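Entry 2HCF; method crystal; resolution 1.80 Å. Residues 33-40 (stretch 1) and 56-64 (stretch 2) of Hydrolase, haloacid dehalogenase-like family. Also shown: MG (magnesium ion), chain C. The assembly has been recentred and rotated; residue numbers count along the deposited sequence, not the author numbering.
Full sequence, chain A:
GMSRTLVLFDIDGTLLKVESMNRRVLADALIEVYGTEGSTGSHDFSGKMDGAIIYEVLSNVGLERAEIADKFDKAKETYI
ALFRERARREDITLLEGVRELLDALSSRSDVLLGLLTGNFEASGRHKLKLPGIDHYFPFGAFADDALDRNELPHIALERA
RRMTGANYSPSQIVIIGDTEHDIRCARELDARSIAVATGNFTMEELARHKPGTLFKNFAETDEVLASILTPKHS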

ATOM      1  N   VAL A  33      -6.243 -23.404   5.517  1.00 20.06           N
ATOM      2  CA  VAL A  33      -4.857 -23.853   5.529  1.00 19.40           C
ATOM      3  C   VAL A  33      -4.428 -24.309   6.923  1.00 18.99           C
ATOM      4  O   VAL A  33      -3.837 -25.373   7.068  1.00 18.23           O
ATOM      5  CB  VAL A  33      -3.937 -22.745   5.009  1.00 19.46           C
ATOM      6  CG1 VAL A  33      -2.469 -23.064   5.227  1.00 18.93           C
ATOM      7  CG2 VAL A  33      -4.218 -22.510   3.493  1.00 19.96           C
ATOM      8  N   TYR A  34      -4.728 -23.509   7.940  1.00 18.30           N
ATOM      9  CA  TYR A  34      -4.306 -23.819   9.306  1.00 18.66           C
ATOM     10  C   TYR A  34      -5.405 -24.407  10.210  1.00 18.93           C
ATOM     11  O   TYR A  34      -5.109 -24.870  11.314  1.00 18.86           O
ATOM     12  CB  TYR A  34      -3.777 -22.555   9.986  1.00 18.33           C
ATOM     13  CG  TYR A  34      -2.560 -21.939   9.343  1.00 18.50           C
ATOM     14  CD1 TYR A  34      -1.280 -22.396   9.641  1.00 19.35           C
ATOM     15  CD2 TYR A  34      -2.693 -20.876   8.454  1.00 19.63           C
ATOM     16  CE1 TYR A  34      -0.155 -21.797   9.062  1.00 19.67           C
ATOM     17  CE2 TYR A  34      -1.593 -20.283   7.878  1.00 18.14           C
ATOM     18  CZ  TYR A  34      -0.333 -20.736   8.185  1.00 18.91           C
ATOM     19  OH  TYR A  34       0.742 -20.140   7.584  1.00 18.24           O
ATOM     20  N   GLY A  35      -6.664 -24.352   9.770  1.00 19.18           N
ATOM     21  CA  GLY A  35      -7.794 -24.758  10.603  1.00 19.40           C
ATOM     22  C   GLY A  35      -8.443 -23.640  11.424  1.00 19.75           C
ATOM     23  O   GLY A  35      -9.550 -23.793  11.911  1.00 19.63           O
ATOM     24  N   THR A  36      -7.757 -22.514  11.573  1.00 19.68           N
ATOM     25  CA  THR A  36      -8.241 -21.403  12.372  1.00 20.15           C
ATOM     26  C   THR A  36      -7.999 -20.097  11.629  1.00 21.43           C
ATOM     27  O   THR A  36      -7.036 -19.984  10.884  1.00 20.78           O
ATOM     28  CB  THR A  36      -7.541 -21.350  13.728  1.00 19.39           C
ATOM     29  OG1 THR A  36      -8.064 -20.259  14.493  1.00 18.86           O
ATOM     30  CG2 THR A  36      -6.032 -21.203  13.585  1.00 20.70           C
ATOM     31  N   GLU A  37      -8.892 -19.133  11.836  1.00 22.59           N
ATOM     32  CA  GLU A  37      -8.685 -17.768  11.345  1.00 24.15           C
ATOM     33  C   GLU A  37      -7.864 -16.939  12.300  1.00 24.24           C
ATOM     34  O   GLU A  37      -7.588 -15.778  12.037  1.00 23.67           O
ATOM     35  CB  GLU A  37     -10.020 -17.055  11.062  1.00 24.30           C
ATOM     36  CG  GLU A  37     -10.975 -16.913  12.257  1.00 26.05           C
ATOM     37  CD  GLU A  37     -12.173 -16.006  11.943  1.00 27.55           C
ATOM     38  OE1 GLU A  37     -12.042 -14.771  12.090  1.00 34.65           O
ATOM     39  OE2 GLU A  37     -13.248 -16.525  11.564  1.00 33.64           O
ATOM     40  N   GLY A  38      -7.436 -17.538  13.401  1.00 25.20           N
ATOM     41  CA  GLY A  38      -6.682 -16.816  14.364  1.00 26.94           C
ATOM     42  C   GLY A  38      -7.618 -15.902  15.111  1.00 28.58           C
ATOM     43  O   GLY A  38      -8.818 -16.162  15.204  1.00 28.59           O
ATOM     44  N   SER A  39      -7.058 -14.834  15.650  1.00 30.97           N
ATOM     45  CA  SER A  39      -7.795 -13.942  16.512  1.00 33.27           C
ATOM     46  C   SER A  39      -7.103 -12.602  16.562  1.00 35.23           C
ATOM     47  O   SER A  39      -5.939 -12.513  16.935  1.00 35.64           O
ATOM     48  CB  SER A  39      -7.884 -14.539  17.939  1.00 33.46           C
ATOM     49  OG  SER A  39      -8.788 -13.826  18.761  1.00 33.11           O
ATOM     50  N   THR A  40      -7.699 -11.583  15.981  1.00 37.78           N
ATOM     51  CA  THR A  40      -8.030 -11.520  14.544  1.00 39.16           C
ATOM     52  C   THR A  40      -8.455 -10.081  14.332  1.00 39.59           C
ATOM     53  O   THR A  40      -7.903  -9.203  15.007  1.00 40.60           O
ATOM     54  CB  THR A  40      -9.055 -12.550  13.963  1.00 39.57           C
ATOM     55  OG1 THR A  40      -9.374 -12.157  12.609  1.00 42.27           O
ATOM     56  CG2 THR A  40     -10.379 -12.664  14.820  1.00 40.66           C
ATOM     57  N   GLU A  56       0.615 -12.247  12.966  1.00 19.67           N
ATOM     58  CA  GLU A  56       0.014 -11.689  14.166  1.00 20.46           C
ATOM     59  C   GLU A  56      -1.241 -12.450  14.565  1.00 19.01           C
ATOM     60  O   GLU A  56      -1.307 -12.971  15.651  1.00 18.50           O
ATOM     61  CB  GLU A  56      -0.265 -10.186  14.041  1.00 20.84           C
ATOM     62  CG  GLU A  56      -0.826  -9.600  15.358  1.00 22.36           C
ATOM     63  CD  GLU A  56      -0.780  -8.073  15.445  1.00 25.36           C
ATOM     64  OE1 GLU A  56      -0.251  -7.403  14.520  1.00 31.52           O
ATOM     65  OE2 GLU A  56      -1.277  -7.543  16.465  1.00 30.65           O
ATOM     66  N   VAL A  57      -2.208 -12.571  13.676  1.00 18.78           N
ATOM     67  CA  VAL A  57      -3.487 -13.192  14.057  1.00 18.27           C
ATOM     68  C   VAL A  57      -3.365 -14.675  14.447  1.00 17.93           C
ATOM     69  O   VAL A  57      -4.130 -15.166  15.297  1.00 17.01           O
ATOM     70  CB  VAL A  57      -4.558 -12.984  12.969  1.00 18.55           C
ATOM     71  CG1 VAL A  57      -4.686 -11.493  12.640  1.00 19.44           C
ATOM     72  CG2 VAL A  57      -4.238 -13.781  11.738  1.00 19.56           C
ATOM     73  N   LEU A  58      -2.412 -15.381  13.825  1.00 17.03           N
ATOM     74  CA  LEU A  58      -2.113 -16.766  14.156  1.00 16.81           C
ATOM     75  C   LEU A  58      -1.299 -16.882  15.422  1.00 17.88           C
ATOM     76  O   LEU A  58      -1.564 -17.748  16.269  1.00 18.09           O
ATOM     77  CB  LEU A  58      -1.401 -17.476  13.003  1.00 17.03           C
ATOM     78  CG  LEU A  58      -2.281 -17.619  11.742  1.00 17.10           C
ATOM     79  CD1 LEU A  58      -1.502 -18.267  10.609  1.00 18.66           C
ATOM     80  CD2 LEU A  58      -3.539 -18.401  12.045  1.00 18.80           C
ATOM     81  N   SER A  59      -0.300 -16.032  15.589  1.00 18.43           N
ATOM     82  CA  SER A  59       0.484 -16.116  16.801  1.00 18.61           C
ATOM     83  C   SER A  59      -0.377 -15.777  18.057  1.00 18.20           C
ATOM     84  O   SER A  59      -0.126 -16.307  19.145  1.00 17.68           O
ATOM     85  CB  SER A  59       1.734 -15.247  16.687  1.00 19.80           C
ATOM     86  OG  SER A  59       1.371 -13.889  16.708  1.00 22.81           O
ATOM     87  N   ASN A  60      -1.402 -14.928  17.880  1.00 18.30           N
ATOM     88  CA  ASN A  60      -2.381 -14.597  18.934  1.00 18.27           C
ATOM     89  C   ASN A  60      -3.110 -15.821  19.488  1.00 18.35           C
ATOM     90  O   ASN A  60      -3.462 -15.844  20.672  1.00 18.66           O
ATOM     91  CB  ASN A  60      -3.430 -13.587  18.420  1.00 18.83           C
ATOM     92  CG  ASN A  60      -2.917 -12.155  18.358  1.00 20.12           C
ATOM     93  OD1 ASN A  60      -1.900 -11.818  18.962  1.00 17.44           O
ATOM     94  ND2 ASN A  60      -3.660 -11.287  17.650  1.00 16.66           N
ATOM     95  N   VAL A  61      -3.349 -16.836  18.654  1.00 17.45           N
ATOM     96  CA  VAL A  61      -4.003 -18.036  19.135  1.00 17.66           C
ATOM     97  C   VAL A  61      -3.020 -19.155  19.542  1.00 17.27           C
ATOM     98  O   VAL A  61      -3.446 -20.254  19.860  1.00 17.95           O
ATOM     99  CB  VAL A  61      -5.098 -18.543  18.160  1.00 17.67           C
ATOM    100  CG1 VAL A  61      -6.150 -17.504  17.985  1.00 18.52           C
ATOM    101  CG2 VAL A  61      -4.526 -18.959  16.825  1.00 17.54           C
ATOM    102  N   GLY A  62      -1.724 -18.867  19.547  1.00 17.20           N
ATOM    103  CA  GLY A  62      -0.714 -19.771  20.104  1.00 17.41           C
ATOM    104  C   GLY A  62       0.158 -20.538  19.114  1.00 17.82           C
ATOM    105  O   GLY A  62       0.988 -21.338  19.527  1.00 16.51           O
ATOM    106  N   LEU A  63      -0.017 -20.313  17.814  1.00 18.57           N
ATOM    107  CA  LEU A  63       0.859 -20.932  16.806  1.00 19.29           C
ATOM    108  C   LEU A  63       2.284 -20.382  16.876  1.00 19.34           C
ATOM    109  O   LEU A  63       2.462 -19.201  17.032  1.00 19.01           O
ATOM    110  CB  LEU A  63       0.313 -20.706  15.397  1.00 18.87           C
ATOM    111  CG  LEU A  63      -0.773 -21.643  14.869  1.00 19.75           C
ATOM    112  CD1 LEU A  63      -2.162 -21.210  15.295  1.00 21.00           C
ATOM    113  CD2 LEU A  63      -0.711 -21.754  13.342  1.00 18.75           C
ATOM    114  N   GLU A  64       3.294 -21.247  16.785  1.00 20.86           N
ATOM    115  CA  GLU A  64       4.715 -20.797  16.770  1.00 21.18           C
ATOM    116  C   GLU A  64       5.056 -20.213  15.411  1.00 21.01           C
ATOM    117  O   GLU A  64       4.411 -20.565  14.444  1.00 20.77           O
ATOM    118  CB  GLU A  64       5.682 -21.948  17.099  1.00 22.02           C
ATOM    119  CG  GLU A  64       5.402 -22.650  18.419  1.00 24.91           C
ATOM    120  CD  GLU A  64       5.462 -21.693  19.606  1.00 29.09           C
ATOM    121  OE1 GLU A  64       6.253 -20.713  19.533  1.00 31.72           O
ATOM    122  OE2 GLU A  64       4.714 -21.908  20.599  1.00 26.87           O
TER
HETATM  123 MG    MG C 301       4.234 -20.812  22.257  1.00 33.65          MG
HETATM  124  O   HOH W   1       2.239 -20.263  21.478  1.00 38.69           O
HETATM  125  O   HOH W   2       4.061 -19.895  23.964  1.00 28.66           O
HETATM  126  O   HOH W   3       3.401 -22.808  22.988  1.00 26.36           O
HETATM  127  O   HOH W   4       6.277 -21.659  22.516  1.00 33.43           O

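How do the two backbones meet? Stretch 1 leaves its helix after Tyr-34, with Gly-35 at positive phi, and runs on as loop past stretch 2, which enters as helix and includes a type I turn from Ser-59 to Gly-62. The backbones come nearest at Gly-38 and Leu-58, whose CA atoms lie 4.6 Å apart. There Ser-39 N donates to Val-57 O at 3.0 Å, using a carbonyl that no backbone N-H within stretch 2 takes up.

Why does glycine suit this place? Gly-38 CA sits 3.2 Å from Val-57 O, close enough for a CA-H...O contact, and a CB would point toward stretch 2 and clash with that same oxygen. Its positive phi also favours glycine. The conformation is steadied within the loop by Thr-36, whose OG1 accepts from Gly-38 N at 3.0 Å.

How do the apolar side chains pack? The two stretches together bury 431 Å², and Leu-58 and Tyr-34 are among the contributors. Tyr-34 points toward stretch 2 and lays one ring face under Leu-58, whose CD1 stands 3.6 Å from the ring centroid in a CH-pi contact. The CA-to-CB bond of Leu-58 points away, but its m,t rotamer brings the branched end nearer to stretch 1. Leu-63 CD2 approaches Tyr-34 CD1 at 3.8 Å. Thr-36 serves both surroundings: while OG1 takes the loop hydrogen bond, CG2 packs 4.1 Å from Leu-58 CD2 and 4.2 Å from both Val-61 CG2 and Leu-63 CD1.

What secures the more exposed end? Asn-60 points toward stretch 1, and its ND2 donates to Ser-39 O at 2.7 Å. With the Val-57 bond, this engages both the N and O of Ser-39. Beside it, Val-61 CG1 packs 3.4 Å from Ser-39 CB, and the buried Val-57 sets CG1 3.8 Å from Thr-40 CA, so compact branched side chains fill the space next to the loop backbone.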